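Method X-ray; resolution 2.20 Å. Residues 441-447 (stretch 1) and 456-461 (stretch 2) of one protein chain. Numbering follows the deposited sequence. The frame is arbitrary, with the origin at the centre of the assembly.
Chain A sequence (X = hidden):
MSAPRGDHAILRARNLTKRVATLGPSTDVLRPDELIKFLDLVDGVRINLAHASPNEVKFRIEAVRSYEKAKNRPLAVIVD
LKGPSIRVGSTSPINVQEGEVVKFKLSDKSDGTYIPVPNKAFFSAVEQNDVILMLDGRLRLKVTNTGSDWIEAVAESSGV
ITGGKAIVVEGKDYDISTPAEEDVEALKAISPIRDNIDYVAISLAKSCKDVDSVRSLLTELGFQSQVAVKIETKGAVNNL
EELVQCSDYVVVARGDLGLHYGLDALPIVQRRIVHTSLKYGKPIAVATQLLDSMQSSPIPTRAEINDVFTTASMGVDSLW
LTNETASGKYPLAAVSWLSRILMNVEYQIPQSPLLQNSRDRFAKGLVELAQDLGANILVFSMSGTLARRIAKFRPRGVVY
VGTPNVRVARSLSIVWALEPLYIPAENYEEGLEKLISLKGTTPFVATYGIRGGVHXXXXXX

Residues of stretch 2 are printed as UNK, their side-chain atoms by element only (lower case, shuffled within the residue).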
# COMPACT_ATOMS: atom_id res chain seq x y z
N THR A 441 5.34 30.91 -13.12
CA THR A 441 6.34 30.04 -13.77
C THR A 441 5.87 28.58 -13.79
O THR A 441 5.20 28.08 -12.88
CB THR A 441 7.78 30.16 -13.16
OG1 THR A 441 7.72 30.58 -11.79
CG2 THR A 441 8.60 31.20 -13.94
N THR A 442 6.23 27.90 -14.87
CA THR A 442 5.68 26.61 -15.24
C THR A 442 6.61 25.51 -14.75
O THR A 442 7.83 25.65 -14.86
CB THR A 442 5.53 26.58 -16.78
OG1 THR A 442 4.42 27.41 -17.16
CG2 THR A 442 5.33 25.19 -17.32
N PRO A 443 6.04 24.40 -14.22
CA PRO A 443 4.62 24.14 -13.99
C PRO A 443 4.01 24.86 -12.77
O PRO A 443 4.71 25.13 -11.77
CB PRO A 443 4.56 22.61 -13.80
CG PRO A 443 5.92 22.09 -14.16
CD PRO A 443 6.85 23.22 -13.84
N PHE A 444 2.73 25.20 -12.86
CA PHE A 444 1.99 25.69 -11.70
C PHE A 444 0.60 25.06 -11.54
O PHE A 444 -0.00 24.58 -12.51
CB PHE A 444 1.94 27.23 -11.64
CG PHE A 444 1.04 27.87 -12.67
CD1 PHE A 444 -0.35 27.81 -12.55
CD2 PHE A 444 1.59 28.57 -13.75
CE1 PHE A 444 -1.18 28.40 -13.50
CE2 PHE A 444 0.76 29.17 -14.72
CZ PHE A 444 -0.62 29.08 -14.60
N VAL A 445 0.14 25.04 -10.28
CA VAL A 445 -1.21 24.67 -9.88
C VAL A 445 -1.73 25.85 -9.05
O VAL A 445 -1.28 26.07 -7.91
CB VAL A 445 -1.22 23.38 -9.03
CG1 VAL A 445 -2.61 23.10 -8.44
CG2 VAL A 445 -0.71 22.17 -9.82
N ALA A 446 -2.66 26.61 -9.63
CA ALA A 446 -3.19 27.82 -9.00
C ALA A 446 -4.66 27.63 -8.60
O ALA A 446 -5.45 27.20 -9.41
CB ALA A 446 -3.04 29.01 -9.96
N THR A 447 -5.01 27.97 -7.36
CA THR A 447 -6.39 27.81 -6.85
C THR A 447 -6.95 28.95 -6.02
O THR A 447 -6.23 29.74 -5.42
CB THR A 447 -6.57 26.63 -5.84
OG1 THR A 447 -5.32 26.27 -5.24
CG2 THR A 447 -7.22 25.50 -6.46
N UNK A 456 -11.77 26.74 -7.89
CA UNK A 456 -11.20 26.89 -9.22
C UNK A 456 -9.74 26.48 -9.19
O UNK A 456 -9.04 26.76 -8.23
o UNK A 456 -10.86 28.47 -11.04
c UNK A 456 -11.34 28.34 -9.70
N UNK A 457 -9.30 25.77 -10.22
CA UNK A 457 -7.90 25.35 -10.35
C UNK A 457 -7.49 25.68 -11.78
O UNK A 457 -8.21 25.34 -12.72
c UNK A 457 -7.73 23.81 -10.12
c UNK A 457 -6.26 23.41 -10.00
c UNK A 457 -8.53 23.31 -8.88
N UNK A 458 -6.36 26.37 -11.93
CA UNK A 458 -5.71 26.58 -13.25
C UNK A 458 -4.40 25.81 -13.21
O UNK A 458 -3.58 26.03 -12.34
n UNK A 458 -9.74 29.60 -15.42
c UNK A 458 -8.35 29.95 -15.07
c UNK A 458 -7.56 28.70 -14.65
c UNK A 458 -5.41 28.06 -13.53
c UNK A 458 -6.59 29.03 -13.53
N UNK A 459 -4.20 24.89 -14.14
CA UNK A 459 -3.00 24.05 -14.12
C UNK A 459 -2.20 24.30 -15.41
O UNK A 459 -2.74 24.15 -16.49
c UNK A 459 -2.05 21.71 -13.92
c UNK A 459 -4.20 22.26 -12.75
c UNK A 459 -3.33 22.53 -13.98
N UNK A 460 -0.95 24.72 -15.28
CA UNK A 460 -0.06 24.71 -16.43
C UNK A 460 1.04 23.68 -16.20
O UNK A 460 1.81 23.77 -15.24
c UNK A 460 0.52 26.09 -16.75
c UNK A 460 1.41 27.37 -20.27
c UNK A 460 1.06 26.12 -18.17
n UNK A 460 1.50 28.72 -20.92
c UNK A 460 1.12 27.50 -18.78
N UNK A 461 1.07 22.68 -17.07
CA UNK A 461 1.94 21.52 -16.90
C UNK A 461 3.35 21.78 -17.45
O UNK A 461 3.64 22.82 -18.06
OXT UNK A 461 4.24 20.93 -17.30
c UNK A 461 -0.69 18.87 -18.19
c UNK A 461 1.32 20.27 -17.56
c UNK A 461 -0.15 19.21 -15.82
c UNK A 461 -0.11 19.84 -17.19

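Position 456 carries two side-chain atoms, one carbon and then one oxygen, which is a hydroxymethyl group. The CA-to-CB bond points sideways and its CB comes no nearer than 5.7 Å to CA of Thr447, so the backbone makes the contact: the CA of Thr447 approaches the O of position 456 at 3.2 Å, a CA-H...O contact. This is Ser456, whose small side chain fits a buried place without reaching across.

Position 457 has three side-chain carbons, the first carrying the other two, with no polar atom. One branch carbon lies 4.0 Å from CG1 of Val445, and the other lies 3.5 Å from CG2 of Thr447. The fork at CB identifies Val457. A beta-branched, apolar residue suits an extended strand and a buried face of the sheet.

At position 458 four carbons run in a row and end in nitrogen. The side chain starts on the same face as Ala446, CB of position 458 lying 4.4 Å from CB of Ala446, but its end leads away from stretch 1. The chain is the signature of Lys458. The small methyl of Ala446 faces the aliphatic base, while the amino end lies 4 carbons out along the chain at a partly exposed position.

Position 459 repeats the three-carbon fork. One branch carbon is 4.3 Å from CG2 of Val445, and the residue is Val459. Val445 thus meets a valine methyl from each of two positions, Val457 and Val459, on one face; a beta-branched apolar residue suits this buried strand position.

Position 460 again shows four carbons in a row and a terminal nitrogen. Its CB sits over one face of the Phe444 ring, 3.9 Å from the centroid, in a CH-pi contact. This is Lys460, fully extended, every chi angle being t. The CB methylene packs over the ring face, and the rest of the chain runs on past it while the amino end leads away.

Position 461 has four side-chain carbons forked at the second, and its backbone ends in a carboxylate, O and OXT. Its CA-to-CB bond points away from stretch 1; the terminal OXT lies 3.7 Å from CG of Pro443. This is Leu461. The contact is made by its carboxylate, so the apolar side chain is not called on to reach across.

The contact is an antiparallel strand pair. Two hydrogen-bonded pairs hold it: N of Phe444 to O of Lys460 and N of Lys460 to O of Phe444, both 2.9 Å, then N of Ala446 to O of Lys458 at 2.9 Å and N of Lys458 to O of Ala446 at 2.8 Å. Alternation places Val445, Thr447, Val457 and Val459 on one face, and Phe444, Ala446 and the bases of both lysines on the other.

Stretch 2, residues 456-461: SVKVKL
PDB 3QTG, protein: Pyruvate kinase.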